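Local structure of putative tetR family transcription regulator (Shewanella loihica, 3PPB) at residues 70-75 and 91-96; 63-68 and 127-132. The protein probably binds DNA through a helix-turn-helix motif and regulates transcription as a member of the TetR family. All blocks are in the same frame, centred on the assembly; numbering follows the deposited sequence.

Contact 1: residues 70-75 and 91-96; sequences DAIQAS and FAALTW. With EDO (1,2-ethanediol), chain G.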
ATOM      1  N   ASP A  70      -5.772  17.141   9.597  1.00 39.05           N
ATOM      2  CA  ASP A  70      -5.643  18.453  10.234  1.00 39.64           C
ATOM      3  C   ASP A  70      -4.371  19.184   9.778  1.00 44.91           C
ATOM      4  O   ASP A  70      -4.452  20.364   9.454  1.00 44.58           O
ATOM      5  CB  ASP A  70      -5.643  18.309  11.765  1.00 41.43           C
ATOM      6  CG  ASP A  70      -6.979  17.964  12.416  1.00 45.96           C
ATOM      7  OD1 ASP A  70      -7.992  17.850  11.687  1.00 44.12           O
ATOM      8  OD2 ASP A  70      -7.016  17.835  13.665  1.00 51.74           O
ATOM      9  N   ALA A  71      -3.216  18.478   9.724  1.00 41.62           N
ATOM     10  CA  ALA A  71      -1.921  19.050   9.329  1.00 41.06           C
ATOM     11  C   ALA A  71      -1.897  19.501   7.879  1.00 45.65           C
ATOM     12  O   ALA A  71      -1.447  20.618   7.600  1.00 47.34           O
ATOM     13  CB  ALA A  71      -0.796  18.051   9.572  1.00 40.83           C
ATOM     14  N   ILE A  72      -2.385  18.658   6.959  1.00 39.86           N
ATOM     15  CA  ILE A  72      -2.334  18.991   5.535  1.00 38.69           C
ATOM     16  C   ILE A  72      -3.327  20.114   5.199  1.00 44.26           C
ATOM     17  O   ILE A  72      -2.980  20.992   4.403  1.00 44.58           O
ATOM     18  CB  ILE A  72      -2.463  17.746   4.610  1.00 40.75           C
ATOM     19  CG1 ILE A  72      -3.863  17.105   4.623  1.00 40.46           C
ATOM     20  CG2 ILE A  72      -1.372  16.722   4.980  1.00 40.74           C
ATOM     21  CD1 ILE A  72      -4.092  16.045   3.517  1.00 39.51           C
ATOM     22  N   GLN A  73      -4.504  20.149   5.858  1.00 41.61           N
ATOM     23  CA  GLN A  73      -5.489  21.212   5.606  1.00 42.71           C
ATOM     24  C   GLN A  73      -5.020  22.556   6.197  1.00 48.52           C
ATOM     25  O   GLN A  73      -5.198  23.590   5.557  1.00 47.59           O
ATOM     26  CB  GLN A  73      -6.876  20.841   6.143  1.00 43.72           C
ATOM     27  CG  GLN A  73      -7.553  19.748   5.326  1.00 48.38           C
ATOM     28  CD  GLN A  73      -9.006  19.635   5.698  1.00 76.60           C
ATOM     29  OE1 GLN A  73      -9.378  18.943   6.660  1.00 73.86           O
ATOM     30  NE2 GLN A  73      -9.857  20.328   4.948  1.00 68.01           N
ATOM     31  N   ALA A  74      -4.381  22.534   7.386  1.00 46.87           N
ATOM     32  CA  ALA A  74      -3.861  23.740   8.044  1.00 48.53           C
ATOM     33  C   ALA A  74      -2.693  24.375   7.257  1.00 56.07           C
ATOM     34  O   ALA A  74      -2.415  25.557   7.430  1.00 56.87           O
ATOM     35  CB  ALA A  74      -3.419  23.412   9.458  1.00 49.34           C
ATOM     36  N   SER A  75      -2.031  23.594   6.389  1.00 54.25           N
ATOM     37  CA  SER A  75      -0.893  24.016   5.569  1.00 55.51           C
ATOM     38  C   SER A  75      -1.324  24.709   4.275  1.00 60.69           C
ATOM     39  O   SER A  75      -0.485  25.235   3.543  1.00 60.30           O
ATOM     40  CB  SER A  75      -0.044  22.796   5.214  1.00 59.12           C
ATOM     41  OG  SER A  75       0.475  22.161   6.372  1.00 71.59           O
ATOM     42  N   PHE A  91       2.291  18.203  -1.282  1.00 26.53           N
ATOM     43  CA  PHE A  91       3.586  18.414  -0.651  1.00 26.53           C
ATOM     44  C   PHE A  91       3.451  18.550   0.877  1.00 31.57           C
ATOM     45  O   PHE A  91       4.361  18.112   1.579  1.00 32.19           O
ATOM     46  CB  PHE A  91       4.380  19.556  -1.294  1.00 27.23           C
ATOM     47  CG  PHE A  91       4.867  19.170  -2.683  1.00 28.26           C
ATOM     48  CD1 PHE A  91       5.662  18.035  -2.875  1.00 30.70           C
ATOM     49  CD2 PHE A  91       4.524  19.927  -3.797  1.00 29.89           C
ATOM     50  CE1 PHE A  91       6.081  17.653  -4.160  1.00 30.56           C
ATOM     51  CE2 PHE A  91       4.986  19.570  -5.077  1.00 33.71           C
ATOM     52  CZ  PHE A  91       5.757  18.430  -5.250  1.00 31.34           C
ATOM     53  N   ALA A  92       2.301  19.025   1.398  1.00 28.50           N
ATOM     54  CA  ALA A  92       2.060  19.047   2.857  1.00 28.79           C
ATOM     55  C   ALA A  92       1.935  17.624   3.398  1.00 31.57           C
ATOM     56  O   ALA A  92       2.408  17.344   4.500  1.00 32.51           O
ATOM     57  CB  ALA A  92       0.795  19.827   3.193  1.00 29.54           C
ATOM     58  N   ALA A  93       1.291  16.728   2.622  1.00 27.53           N
ATOM     59  CA  ALA A  93       1.110  15.311   3.002  1.00 27.30           C
ATOM     60  C   ALA A  93       2.472  14.606   3.046  1.00 30.70           C
ATOM     61  O   ALA A  93       2.785  13.920   4.019  1.00 30.16           O
ATOM     62  CB  ALA A  93       0.160  14.611   2.017  1.00 26.63           C
ATOM     63  N   LEU A  94       3.296  14.816   2.008  1.00 27.06           N
ATOM     64  CA  LEU A  94       4.630  14.214   1.911  1.00 26.64           C
ATOM     65  C   LEU A  94       5.542  14.787   2.989  1.00 30.44           C
ATOM     66  O   LEU A  94       6.284  14.017   3.589  1.00 30.50           O
ATOM     67  CB  LEU A  94       5.212  14.396   0.490  1.00 26.22           C
ATOM     68  CG  LEU A  94       5.024  13.210  -0.506  1.00 30.47           C
ATOM     69  CD1 LEU A  94       3.580  12.745  -0.586  1.00 30.88           C
ATOM     70  CD2 LEU A  94       5.446  13.605  -1.920  1.00 29.19           C
ATOM     71  N   THR A  95       5.429  16.109   3.308  1.00 27.03           N
ATOM     72  CA  THR A  95       6.229  16.733   4.367  1.00 28.09           C
ATOM     73  C   THR A  95       5.858  16.104   5.703  1.00 34.26           C
ATOM     74  O   THR A  95       6.748  15.774   6.495  1.00 35.70           O
ATOM     75  CB  THR A  95       6.032  18.252   4.384  1.00 33.37           C
ATOM     76  OG1 THR A  95       6.438  18.768   3.119  1.00 35.29           O
ATOM     77  CG2 THR A  95       6.808  18.955   5.509  1.00 30.54           C
ATOM     78  N   TRP A  96       4.546  15.894   5.933  1.00 30.23           N
ATOM     79  CA  TRP A  96       4.050  15.280   7.168  1.00 30.49           C
ATOM     80  C   TRP A  96       4.637  13.876   7.317  1.00 35.58           C
ATOM     81  O   TRP A  96       5.096  13.532   8.403  1.00 36.54           O
ATOM     82  CB  TRP A  96       2.515  15.255   7.190  1.00 28.77           C
ATOM     83  CG  TRP A  96       1.948  14.631   8.436  1.00 30.63           C
ATOM     84  CD1 TRP A  96       1.534  15.279   9.565  1.00 34.53           C
ATOM     85  CD2 TRP A  96       1.738  13.229   8.675  1.00 30.28           C
ATOM     86  NE1 TRP A  96       1.068  14.370  10.493  1.00 34.57           N
ATOM     87  CE2 TRP A  96       1.202  13.100   9.980  1.00 35.16           C
ATOM     88  CE3 TRP A  96       1.955  12.065   7.917  1.00 30.99           C
ATOM     89  CZ2 TRP A  96       0.849  11.855  10.522  1.00 33.77           C
ATOM     90  CZ3 TRP A  96       1.643  10.833   8.475  1.00 32.52           C
ATOM     91  CH2 TRP A  96       1.108  10.738   9.765  1.00 33.71           C
TER
HETATM   92  C1  EDO G 210       1.255  15.676  13.716  1.00 59.31           C
HETATM   93  O1  EDO G 210       0.688  14.357  13.709  1.00 60.35           O
HETATM   94  C2  EDO G 210       0.267  16.642  13.066  1.00 58.45           C
HETATM   95  O2  EDO G 210       0.863  17.943  12.951  1.00 66.14           O
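In this TetR-family fold, helix 53-74 continues from beside the predicted helix-turn-helix into the all-helical remainder of the chain, and its last turns lie here against helix 82-99. The two short helical segments approach to 8.8 Å between axes and run at 136° to each other. With only a methyl on Ala92, the backbones come close here: the CA atoms of Ile72 and Ala92 are 5.1 Å apart.

Ile72 is the side chain to follow. Its CB faces the methyl of Ala92. From there CG2, lying beside the backbone N and anti to the carbonyl carbon, drops onto the main chain of the other helix, where it sits 3.5 Å from Ala93 CA, tighter than usual for two carbons. The other branch, CG1, takes the crowded position between N and the carbonyl carbon (chi1 70°) and carries CD1 across to Phe131 on helix 130-141.

One turn along, Ser75 lays its CB on Ala92 CB at 3.7 Å. Its OG folds back to donate to Ala71 O at 2.8 Å, coming from above the carbonyl plane, so its proton goes to the turn before it, and what Ser75 presents to Ala92 is mainly its CB, with OG a little farther off.

At the other end, Ala71 CB meets Trp96 CD1 at 3.6 Å, obliquely to the indole. Trp96 has CG anti to its backbone N (chi1 180°), and the ring also packs edge-to-face with Phe68. An alanine here would remove the indole and its contacts with Ala71 and Phe68, and would probably loosen the packing at this end of the helix pair. Beyond the pyrrole edge lies an ethanediol, probably from the crystallisation liquor, whose C2 is in the ring plane; Trp96 NE1 gives its O1 a weak hydrogen bond of 3.2 Å.

Contact 2: residues 63-68 and 127-132; sequences GVKQEF and GILGFI. With EDO (1,2-ethanediol), chain D; EDO (1,2-ethanediol), chain G; EDO (1,2-ethanediol), chain H.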
ATOM      1  N   GLY A  63      -7.377   8.352  15.028  1.00 36.60           N
ATOM      2  CA  GLY A  63      -6.636   9.434  15.670  1.00 36.30           C
ATOM      3  C   GLY A  63      -5.508   9.959  14.806  1.00 37.36           C
ATOM      4  O   GLY A  63      -5.415  11.170  14.581  1.00 37.58           O
ATOM      5  N   VAL A  64      -4.659   9.042  14.286  1.00 31.93           N
ATOM      6  CA  VAL A  64      -3.530   9.400  13.413  1.00 30.81           C
ATOM      7  C   VAL A  64      -4.081   9.979  12.082  1.00 35.47           C
ATOM      8  O   VAL A  64      -3.577  11.001  11.620  1.00 34.54           O
ATOM      9  CB  VAL A  64      -2.507   8.240  13.184  1.00 32.25           C
ATOM     10  CG1 VAL A  64      -1.320   8.730  12.362  1.00 31.25           C
ATOM     11  CG2 VAL A  64      -2.001   7.670  14.525  1.00 33.14           C
ATOM     12  N   LYS A  65      -5.136   9.368  11.512  1.00 32.91           N
ATOM     13  CA  LYS A  65      -5.771   9.883  10.288  1.00 32.71           C
ATOM     14  C   LYS A  65      -6.244  11.336  10.511  1.00 37.95           C
ATOM     15  O   LYS A  65      -5.988  12.188   9.651  1.00 37.69           O
ATOM     16  CB  LYS A  65      -6.958   8.994   9.835  1.00 33.82           C
ATOM     17  CG  LYS A  65      -6.564   7.654   9.222  1.00 37.46           C
ATOM     18  CD  LYS A  65      -6.180   7.787   7.756  1.00 46.24           C
ATOM     19  CE  LYS A  65      -5.620   6.507   7.214  1.00 53.16           C
ATOM     20  NZ  LYS A  65      -5.636   6.506   5.729  1.00 58.10           N
ATOM     21  N   GLN A  66      -6.871  11.624  11.686  1.00 33.80           N
ATOM     22  CA  GLN A  66      -7.338  12.973  12.005  1.00 34.88           C
ATOM     23  C   GLN A  66      -6.166  13.963  12.087  1.00 40.82           C
ATOM     24  O   GLN A  66      -6.266  15.045  11.514  1.00 42.05           O
ATOM     25  CB  GLN A  66      -8.181  13.015  13.281  1.00 36.75           C
ATOM     26  CG  GLN A  66      -8.942  14.349  13.430  1.00 38.83           C
ATOM     27  CD  GLN A  66      -9.942  14.584  12.323  1.00 42.74           C
ATOM     28  OE1 GLN A  66     -10.913  13.851  12.177  1.00 40.55           O
ATOM     29  NE2 GLN A  66      -9.702  15.594  11.488  1.00 33.70           N
ATOM     30  N   GLU A  67      -5.050  13.577  12.734  1.00 36.79           N
ATOM     31  CA  GLU A  67      -3.838  14.405  12.813  1.00 36.84           C
ATOM     32  C   GLU A  67      -3.306  14.756  11.414  1.00 39.22           C
ATOM     33  O   GLU A  67      -2.973  15.914  11.142  1.00 39.83           O
ATOM     34  CB  GLU A  67      -2.744  13.677  13.601  1.00 38.23           C
ATOM     35  CG  GLU A  67      -2.971  13.650  15.092  1.00 45.46           C
ATOM     36  CD  GLU A  67      -1.914  12.845  15.817  1.00 59.26           C
ATOM     37  OE1 GLU A  67      -0.747  12.858  15.364  1.00 46.81           O
ATOM     38  OE2 GLU A  67      -2.258  12.172  16.817  1.00 54.01           O
ATOM     39  N   PHE A  68      -3.223  13.744  10.538  1.00 33.52           N
ATOM     40  CA  PHE A  68      -2.766  13.889   9.162  1.00 32.44           C
ATOM     41  C   PHE A  68      -3.661  14.877   8.394  1.00 39.11           C
ATOM     42  O   PHE A  68      -3.159  15.814   7.764  1.00 39.53           O
ATOM     43  CB  PHE A  68      -2.763  12.513   8.487  1.00 32.64           C
ATOM     44  CG  PHE A  68      -2.462  12.504   7.007  1.00 33.05           C
ATOM     45  CD1 PHE A  68      -1.158  12.662   6.544  1.00 34.14           C
ATOM     46  CD2 PHE A  68      -3.474  12.278   6.074  1.00 34.41           C
ATOM     47  CE1 PHE A  68      -0.872  12.593   5.179  1.00 33.72           C
ATOM     48  CE2 PHE A  68      -3.189  12.215   4.709  1.00 35.89           C
ATOM     49  CZ  PHE A  68      -1.893  12.380   4.269  1.00 33.17           C
ATOM     50  N   GLY A 127     -15.136  10.292   6.003  1.00 40.39           N
ATOM     51  CA  GLY A 127     -15.380  11.187   7.127  1.00 40.82           C
ATOM     52  C   GLY A 127     -14.234  12.146   7.330  1.00 44.52           C
ATOM     53  O   GLY A 127     -14.312  13.319   6.938  1.00 46.59           O
ATOM     54  N   ILE A 128     -13.132  11.623   7.871  1.00 37.76           N
ATOM     55  CA  ILE A 128     -11.912  12.375   8.160  1.00 35.73           C
ATOM     56  C   ILE A 128     -11.324  12.999   6.877  1.00 39.62           C
ATOM     57  O   ILE A 128     -10.931  14.164   6.892  1.00 39.78           O
ATOM     58  CB  ILE A 128     -10.889  11.460   8.904  1.00 36.71           C
ATOM     59  CG1 ILE A 128     -11.472  11.032  10.286  1.00 37.24           C
ATOM     60  CG2 ILE A 128      -9.543  12.180   9.069  1.00 36.01           C
ATOM     61  CD1 ILE A 128     -10.650   9.965  11.099  1.00 36.72           C
ATOM     62  N   LEU A 129     -11.256  12.236   5.786  1.00 36.76           N
ATOM     63  CA  LEU A 129     -10.676  12.733   4.541  1.00 36.31           C
ATOM     64  C   LEU A 129     -11.745  12.985   3.470  1.00 41.75           C
ATOM     65  O   LEU A 129     -11.449  12.950   2.275  1.00 41.87           O
ATOM     66  CB  LEU A 129      -9.583  11.776   4.057  1.00 35.44           C
ATOM     67  CG  LEU A 129      -8.386  11.649   5.042  1.00 40.15           C
ATOM     68  CD1 LEU A 129      -7.673  10.352   4.862  1.00 39.85           C
ATOM     69  CD2 LEU A 129      -7.418  12.837   4.916  1.00 41.78           C
ATOM     70  N   GLY A 130     -12.965  13.318   3.924  1.00 39.20           N
ATOM     71  CA  GLY A 130     -14.100  13.641   3.066  1.00 38.61           C
ATOM     72  C   GLY A 130     -13.843  14.809   2.124  1.00 41.80           C
ATOM     73  O   GLY A 130     -14.403  14.867   1.018  1.00 40.66           O
ATOM     74  N   PHE A 131     -12.976  15.758   2.551  1.00 38.01           N
ATOM     75  CA  PHE A 131     -12.649  16.946   1.755  1.00 38.00           C
ATOM     76  C   PHE A 131     -11.950  16.560   0.441  1.00 40.48           C
ATOM     77  O   PHE A 131     -12.000  17.346  -0.506  1.00 40.33           O
ATOM     78  CB  PHE A 131     -11.784  17.947   2.553  1.00 40.14           C
ATOM     79  CG  PHE A 131     -10.347  17.531   2.779  1.00 41.54           C
ATOM     80  CD1 PHE A 131      -9.991  16.785   3.896  1.00 44.91           C
ATOM     81  CD2 PHE A 131      -9.356  17.872   1.865  1.00 43.97           C
ATOM     82  CE1 PHE A 131      -8.670  16.381   4.091  1.00 46.13           C
ATOM     83  CE2 PHE A 131      -8.035  17.457   2.053  1.00 46.67           C
ATOM     84  CZ  PHE A 131      -7.700  16.718   3.166  1.00 44.99           C
ATOM     85  N   ILE A 132     -11.276  15.380   0.397  1.00 34.97           N
ATOM     86  CA  ILE A 132     -10.550  14.932  -0.802  1.00 33.13           C
ATOM     87  C   ILE A 132     -11.539  14.691  -1.934  1.00 34.77           C
ATOM     88  O   ILE A 132     -11.318  15.213  -3.032  1.00 33.84           O
ATOM     89  CB  ILE A 132      -9.633  13.704  -0.561  1.00 35.08           C
ATOM     90  CG1 ILE A 132      -8.453  14.089   0.367  1.00 36.23           C
ATOM     91  CG2 ILE A 132      -9.106  13.145  -1.895  1.00 32.24           C
ATOM     92  CD1 ILE A 132      -7.564  12.880   0.834  1.00 45.47           C
TER
HETATM   93  C1  EDO D 203      -3.621   8.674   3.636  1.00 59.74           C
HETATM   94  O1  EDO D 203      -4.791   8.801   4.441  1.00 61.67           O
HETATM   95  C2  EDO D 203      -2.514   8.088   4.497  1.00 57.58           C
HETATM   96  O2  EDO D 203      -2.948   6.863   5.082  1.00 58.33           O
HETATM   97  C1  EDO G 210       1.255  15.676  13.716  1.00 59.31           C
HETATM   98  O1  EDO G 210       0.688  14.357  13.709  1.00 60.35           O
HETATM   99  C2  EDO G 210       0.267  16.642  13.066  1.00 58.45           C
HETATM  100  O2  EDO G 210       0.863  17.943  12.951  1.00 66.14           O
HETATM  101  C1  EDO H 211      -0.396   8.534  19.584  1.00 69.22           C
HETATM  102  O1  EDO H 211       0.615   9.483  19.222  1.00 72.95           O
HETATM  103  C2  EDO H 211      -1.771   9.164  19.387  1.00 66.52           C
HETATM  104  O2  EDO H 211      -1.929   9.536  18.015  1.00 69.22           O
HETATM  105  O   HOH W   1     -10.858  16.305   8.888  1.00 46.64           O
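A buried lysine holds both hydroxyls of a single ethanediol, probably from the crystallisation liquor: Lys65 NZ donates to O1 and to O2 of the diol, each at 2.8 Å. The chain bends at chi2 (-82°) to bring the ammonium there, and Phe107 adds a cation-pi contact. The diol also lies over one face of the Phe68 ring, its C2 offset toward the rim, and O1 is 3.3 Å from Leu129 CD1. Leu129's other methyl, CD2, meets the Phe68 ring at its edge, 4.1 Å from CD2 of the phenylalanine.

In this tetracycline-repressor-like helical fold, Leu129 is the first residue to leave helical geometry between helices 118-128 and 130-141, and its two methyls reach Lys65 and Phe68 of helix 53-74. Ile128, just before it, is the residue most covered here. Its CG2 rests on the backbone of helix 53-74, 3.6 Å from Lys65 O, while CD1 reaches Lys65 CB at 4.0 Å. Gln66, bent at chi2, crosses Ile128 obliquely and places OE1 3.4 Å from Ile128 CG1. No direct hydrogen bond joins the segments; Gln66 NE2, already bonded to Asp70 OD1, also donates to a water that passes a hydrogen bond on to Ile128 O.

Contacts 1 and 2 use successive parts of helix 53-74, and their centres are 11 Å apart. They meet on two fronts. Gln73 of contact 1 packs on the Phe131 ring of contact 2, with Gln73 CD 3.5 Å from Phe131 CD1. Phe68 of contact 2 fits against helix 82-99, its CZ 3.8 Å from Ala93 CB. Bound tetraethylene glycol lies about 4 Å from the side chain of Ala93 and likewise of Phe68, consistent with a ligand pocket like those of other TetR-family regulators. One ethanediol also joins the contacts: its O1, which accepts a weak hydrogen bond from Trp96 NE1, donates to Glu67 OE1 at 2.7 Å, and that carboxylate is salt-bridged to Lys103.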